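Local coordinates for extracellular solute-binding protein family 1 (Arthrobacter chlorophenolicus, PDB 4R2F) that binds the disaccharide laminaribiose and probably delivers it, as the extracellular solute-binding protein of a sugar transporter, for uptake into the cell, at residues Leu227-Asp232 with Thr423-Val428; Lys118-Leu123 with Gly127-Phe132. One frame throughout, in Å; residues are numbered along the deposited sequence.

How the interactions relate
Following the chain from its N terminus, interaction 2 comes first. It closes a very short loop: helix 117-126 ends, the chain turns at Gly127, and residues 127-132 fold back on the last turns of the same helix before strand 141-142. Interaction 1 closes a far longer one, joining the loop that leads into helix 232-246 to the C-terminal helix 414-428, with 190 residues between its two segments. The loops neither nest nor cross, since interaction 2 is complete before interaction 1 opens. Their centres lie about 38 Å apart and they do not touch; one finishes a helix locally, the other joins the C-terminal helix to a distant part of the chain.

Interaction 1. Residues Leu227-Asp232 with Thr423-Val428; sequences LDVLND and TGLKSV
Leu227 and Lys426 mark the closest backbone approach, their CA atoms 8.6 Å apart, between the loop before helix 232-246 and the end of helix 414-428, and side chains make the contacts. Leu227 CD1 rests on the aliphatic stem of Lys426, 3.8 Å from its CG, the two side chains running past one another head to tail. An extended lysine suits this solvent-facing position: its methylenes pack on the leucine while NZ reaches back along its own helix to a salt bridge with Asp422. Leu227 CD2 lies 4.2 Å from Leu425 CD1. The same Leu425 CD1 takes Val229 CG2 at 4.1 Å, the two side chains meeting at a slant. In Val229, CG1 stands anti to the backbone N (chi1 177°), which leaves CG2 beside that nitrogen and turned to the leucine. Leu425 and Val229 are buried, as befits wholly apolar side chains; Val229 also packs on Leu418 and Phe421 of helix 414-428. A type I turn from Asp228 to Asn231 carries the chain on to helix 232-246, which Asn231 N-caps through OD1 and the backbone N of Asn234. This is loop-to-helix apolar packing, by which the C-terminal helix is joined to the entrance of helix 232-246.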
loop_
_atom_site.group_PDB
_atom_site.type_symbol
_atom_site.label_atom_id
_atom_site.label_comp_id
_atom_site.label_asym_id
_atom_site.label_seq_id
_atom_site.Cartn_x
_atom_site.Cartn_y
_atom_site.Cartn_z
ATOM N N LEU A 227 9.850 -15.805 -11.112
ATOM C CA LEU A 227 10.730 -14.648 -10.938
ATOM C C LEU A 227 11.345 -14.209 -12.242
ATOM O O LEU A 227 11.816 -15.021 -13.026
ATOM C CB LEU A 227 11.825 -14.943 -9.921
ATOM C CG LEU A 227 11.397 -14.966 -8.456
ATOM C CD1 LEU A 227 12.515 -15.491 -7.572
ATOM C CD2 LEU A 227 10.968 -13.572 -7.985
ATOM N N ASP A 228 11.316 -12.906 -12.484
ATOM C CA ASP A 228 11.916 -12.322 -13.673
ATOM C C ASP A 228 12.552 -10.949 -13.332
ATOM O O ASP A 228 12.338 -9.951 -14.035
ATOM C CB ASP A 228 10.852 -12.174 -14.761
ATOM C CG ASP A 228 11.433 -11.805 -16.124
ATOM O OD1 ASP A 228 12.619 -12.114 -16.381
ATOM O OD2 ASP A 228 10.700 -11.188 -16.931
ATOM N N VAL A 229 13.354 -10.927 -12.277
ATOM C CA VAL A 229 13.865 -9.668 -11.713
ATOM C C VAL A 229 14.806 -8.910 -12.652
ATOM O O VAL A 229 14.738 -7.687 -12.765
ATOM C CB VAL A 229 14.540 -9.937 -10.369
ATOM C CG1 VAL A 229 15.149 -8.650 -9.802
ATOM C CG2 VAL A 229 13.512 -10.516 -9.418
ATOM N N LEU A 230 15.645 -9.642 -13.369
ATOM C CA LEU A 230 16.631 -9.026 -14.247
ATOM C C LEU A 230 16.102 -8.722 -15.641
ATOM O O LEU A 230 16.866 -8.427 -16.547
ATOM C CB LEU A 230 17.886 -9.906 -14.311
ATOM C CG LEU A 230 18.790 -9.660 -13.104
ATOM C CD1 LEU A 230 19.577 -10.905 -12.706
ATOM C CD2 LEU A 230 19.701 -8.485 -13.459
ATOM N N ASN A 231 14.791 -8.781 -15.826
ATOM C CA ASN A 231 14.185 -8.319 -17.082
ATOM C C ASN A 231 14.684 -6.910 -17.467
ATOM O O ASN A 231 14.824 -6.028 -16.615
ATOM C CB ASN A 231 12.647 -8.422 -16.946
ATOM C CG ASN A 231 11.913 -7.368 -17.721
ATOM O OD1 ASN A 231 11.791 -6.239 -17.273
ATOM N ND2 ASN A 231 11.413 -7.732 -18.894
ATOM N N ASP A 232 14.963 -6.704 -18.747
ATOM C CA ASP A 232 15.433 -5.394 -19.244
ATOM C C ASP A 232 14.558 -4.180 -18.940
ATOM O O ASP A 232 15.059 -3.057 -18.944
ATOM C CB ASP A 232 15.586 -5.402 -20.762
ATOM C CG ASP A 232 16.737 -6.291 -21.259
ATOM O OD1 ASP A 232 17.195 -7.244 -20.578
ATOM O OD2 ASP A 232 17.170 -6.034 -22.393
ATOM N N THR A 423 18.759 -12.591 -5.983
ATOM C CA THR A 423 19.374 -13.552 -5.116
ATOM C C THR A 423 18.733 -13.584 -3.749
ATOM O O THR A 423 18.531 -14.663 -3.198
ATOM C CB THR A 423 20.892 -13.266 -5.029
ATOM O OG1 THR A 423 21.444 -13.450 -6.339
ATOM C CG2 THR A 423 21.576 -14.178 -4.036
ATOM N N GLY A 424 18.412 -12.426 -3.181
ATOM C CA GLY A 424 17.789 -12.405 -1.837
ATOM C C GLY A 424 16.380 -13.036 -1.838
ATOM O O GLY A 424 15.980 -13.751 -0.914
ATOM N N LEU A 425 15.643 -12.755 -2.900
ATOM C CA LEU A 425 14.312 -13.314 -3.078
ATOM C C LEU A 425 14.372 -14.835 -3.242
ATOM O O LEU A 425 13.539 -15.517 -2.689
ATOM C CB LEU A 425 13.622 -12.681 -4.289
ATOM C CG LEU A 425 13.188 -11.216 -4.121
ATOM C CD1 LEU A 425 12.688 -10.664 -5.455
ATOM C CD2 LEU A 425 12.122 -11.084 -3.031
ATOM N N LYS A 426 15.367 -15.364 -3.958
ATOM C CA LYS A 426 15.503 -16.825 -4.098
ATOM C C LYS A 426 15.801 -17.504 -2.784
ATOM O O LYS A 426 15.358 -18.620 -2.574
ATOM C CB LYS A 426 16.511 -17.207 -5.184
ATOM C CG LYS A 426 15.913 -16.973 -6.556
ATOM C CD LYS A 426 16.896 -17.002 -7.704
ATOM C CE LYS A 426 16.167 -16.566 -8.962
ATOM N NZ LYS A 426 17.091 -16.272 -10.082
ATOM N N SER A 427 16.480 -16.815 -1.872
ATOM C CA SER A 427 16.751 -17.378 -0.579
ATOM C C SER A 427 15.492 -17.593 0.236
ATOM O O SER A 427 15.500 -18.427 1.130
ATOM C CB SER A 427 17.693 -16.484 0.197
ATOM O OG SER A 427 18.791 -16.158 -0.615
ATOM N N VAL A 428 14.420 -16.834 -0.029
ATOM C CA VAL A 428 13.228 -16.853 0.864
ATOM C C VAL A 428 11.917 -17.306 0.209
ATOM O O VAL A 428 11.090 -17.958 0.834
ATOM C CB VAL A 428 12.996 -15.484 1.576
ATOM C CG1 VAL A 428 14.135 -15.174 2.544
ATOM C CG2 VAL A 428 12.836 -14.360 0.569
#

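Interaction 2. Residues Lys118-Leu123 with Gly127-Phe132; sequences KVIEKL and GQFDDF
Leu123 O, near the end of helix 117-126, is gripped by two backbone N-H groups from beyond the helix. Phe129 N gives the straighter bond, 3.1 Å to Leu123 O at an N-H...O angle of 167°, and comes from well above the carbonyl plane; Gly127 N adds a weak one of 3.0 Å to that same oxygen. Gly127 turns the chain with a positive phi (103°), where a CB would collide with the carbonyl oxygen of the residue before, so glycine fits. Leu123 branches between two partners: CD1 meets the edge of the Phe132 ring near its plane, 4.0 Å from CE2, while CD2 lies 4.0 Å from Gln128 CB. An alanine at Leu123 is likely to leave a gap beside Phe132 and Gln128, with the ring edge deprived of its methyl contact. Phe129 CG points anti to the backbone N (chi1 -172°), which swings the ring back along the helix to Ile120, whose CG2 approaches CE1 obliquely at 3.9 Å. The beta-branched Ile120 offers this methyl close to the backbone and also touches Tyr146 of strand 145-161. Phe132 stacks on Phe351, and Leu123 packs on Leu333 of helix 322-335. A glycine C' residue with positive phi, followed by a hydrophobic fold-back, is a common way to end a helix; here it turns the chain toward strand 141-142.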
loop_
_atom_site.group_PDB
_atom_site.type_symbol
_atom_site.label_atom_id
_atom_site.label_comp_id
_atom_site.label_asym_id
_atom_site.label_seq_id
_atom_site.Cartn_x
_atom_site.Cartn_y
_atom_site.Cartn_z
ATOM N N LYS A 118 -17.475 -18.514 6.461
ATOM C CA LYS A 118 -18.678 -18.233 7.246
ATOM C C LYS A 118 -18.974 -16.735 7.305
ATOM O O LYS A 118 -20.132 -16.337 7.341
ATOM C CB LYS A 118 -18.568 -18.826 8.667
ATOM C CG LYS A 118 -18.702 -20.348 8.761
ATOM C CD LYS A 118 -20.148 -20.851 8.841
ATOM C CE LYS A 118 -20.904 -20.359 10.075
ATOM N NZ LYS A 118 -21.775 -19.169 9.814
ATOM N N VAL A 119 -17.932 -15.906 7.352
ATOM C CA VAL A 119 -18.111 -14.445 7.271
ATOM C C VAL A 119 -18.747 -14.077 5.948
ATOM O O VAL A 119 -19.716 -13.329 5.909
ATOM C CB VAL A 119 -16.761 -13.692 7.435
ATOM C CG1 VAL A 119 -16.893 -12.220 7.048
ATOM C CG2 VAL A 119 -16.261 -13.848 8.870
ATOM N N ILE A 120 -18.224 -14.644 4.865
ATOM C CA ILE A 120 -18.781 -14.408 3.544
ATOM C C ILE A 120 -20.279 -14.773 3.497
ATOM O O ILE A 120 -21.069 -14.021 2.951
ATOM C CB ILE A 120 -18.043 -15.208 2.461
ATOM C CG1 ILE A 120 -16.581 -14.744 2.296
ATOM C CG2 ILE A 120 -18.773 -15.094 1.125
ATOM C CD1 ILE A 120 -16.405 -13.316 1.879
ATOM N N GLU A 121 -20.644 -15.927 4.044
ATOM C CA GLU A 121 -22.061 -16.344 4.150
ATOM C C GLU A 121 -22.887 -15.327 4.910
ATOM O O GLU A 121 -23.972 -14.978 4.472
ATOM C CB GLU A 121 -22.222 -17.671 4.899
ATOM C CG GLU A 121 -21.736 -18.932 4.202
ATOM C CD GLU A 121 -21.697 -20.135 5.156
ATOM O OE1 GLU A 121 -22.614 -20.268 6.002
ATOM O OE2 GLU A 121 -20.749 -20.956 5.075
ATOM N N LYS A 122 -22.389 -14.876 6.067
ATOM C CA LYS A 122 -23.097 -13.898 6.851
ATOM C C LYS A 122 -23.262 -12.586 6.080
ATOM O O LYS A 122 -24.297 -11.937 6.189
ATOM C CB LYS A 122 -22.438 -13.659 8.214
ATOM C CG LYS A 122 -22.485 -14.850 9.174
ATOM C CD LYS A 122 -21.564 -14.586 10.375
ATOM C CE LYS A 122 -21.854 -15.488 11.553
ATOM N NZ LYS A 122 -23.130 -15.085 12.196
ATOM N N LEU A 123 -22.264 -12.197 5.292
ATOM C CA LEU A 123 -22.366 -10.970 4.503
ATOM C C LEU A 123 -23.381 -11.130 3.358
ATOM O O LEU A 123 -24.065 -10.184 2.991
ATOM C CB LEU A 123 -21.012 -10.575 3.924
ATOM C CG LEU A 123 -19.939 -10.229 4.943
ATOM C CD1 LEU A 123 -18.597 -10.043 4.235
ATOM C CD2 LEU A 123 -20.317 -9.013 5.774
ATOM N N GLY A 127 -26.686 -8.760 3.385
ATOM C CA GLY A 127 -26.779 -7.875 2.221
ATOM C C GLY A 127 -25.487 -7.164 1.859
ATOM O O GLY A 127 -25.356 -6.674 0.739
ATOM N N GLN A 128 -24.519 -7.104 2.774
ATOM C CA GLN A 128 -23.286 -6.375 2.478
ATOM C C GLN A 128 -22.495 -6.941 1.309
ATOM O O GLN A 128 -21.855 -6.187 0.603
ATOM C CB GLN A 128 -22.374 -6.212 3.710
ATOM C CG GLN A 128 -21.971 -4.763 3.850
ATOM C CD GLN A 128 -20.840 -4.488 4.811
ATOM O OE1 GLN A 128 -20.188 -3.438 4.713
ATOM N NE2 GLN A 128 -20.615 -5.382 5.748
ATOM N N PHE A 129 -22.564 -8.248 1.082
ATOM C CA PHE A 129 -21.765 -8.884 0.045
ATOM C C PHE A 129 -22.019 -8.317 -1.360
ATOM O O PHE A 129 -21.074 -8.020 -2.115
ATOM C CB PHE A 129 -21.995 -10.398 0.058
ATOM C CG PHE A 129 -21.073 -11.139 -0.846
ATOM C CD1 PHE A 129 -19.775 -11.420 -0.450
ATOM C CD2 PHE A 129 -21.486 -11.530 -2.120
ATOM C CE1 PHE A 129 -18.905 -12.085 -1.296
ATOM C CE2 PHE A 129 -20.619 -12.197 -2.966
ATOM C CZ PHE A 129 -19.329 -12.482 -2.556
ATOM N N ASP A 130 -23.293 -8.137 -1.687
ATOM C CA ASP A 130 -23.716 -7.491 -2.919
ATOM C C ASP A 130 -23.159 -6.079 -3.085
ATOM O O ASP A 130 -23.141 -5.577 -4.200
ATOM C CB ASP A 130 -25.242 -7.410 -2.973
ATOM C CG ASP A 130 -25.736 -6.840 -4.268
ATOM O OD1 ASP A 130 -25.552 -7.510 -5.303
ATOM O OD2 ASP A 130 -26.285 -5.725 -4.256
ATOM N N ASP A 131 -22.728 -5.422 -2.004
ATOM C CA ASP A 131 -22.152 -4.057 -2.087
ATOM C C ASP A 131 -20.629 -4.058 -2.405
ATOM O O ASP A 131 -20.054 -3.017 -2.684
ATOM C CB ASP A 131 -22.440 -3.303 -0.784
ATOM C CG ASP A 131 -22.159 -1.804 -0.867
ATOM O OD1 ASP A 131 -22.378 -1.174 -1.924
ATOM O OD2 ASP A 131 -21.718 -1.242 0.158
ATOM N N PHE A 132 -19.978 -5.218 -2.390
ATOM C CA PHE A 132 -18.543 -5.266 -2.705
ATOM C C PHE A 132 -18.376 -4.784 -4.132
ATOM O O PHE A 132 -19.227 -5.037 -4.955
ATOM C CB PHE A 132 -17.957 -6.676 -2.618
ATOM C CG PHE A 132 -17.517 -7.075 -1.240
ATOM C CD1 PHE A 132 -16.544 -6.344 -0.567
ATOM C CD2 PHE A 132 -18.063 -8.204 -0.617
ATOM C CE1 PHE A 132 -16.135 -6.711 0.717
ATOM C CE2 PHE A 132 -17.652 -8.581 0.649
ATOM C CZ PHE A 132 -16.688 -7.830 1.316
#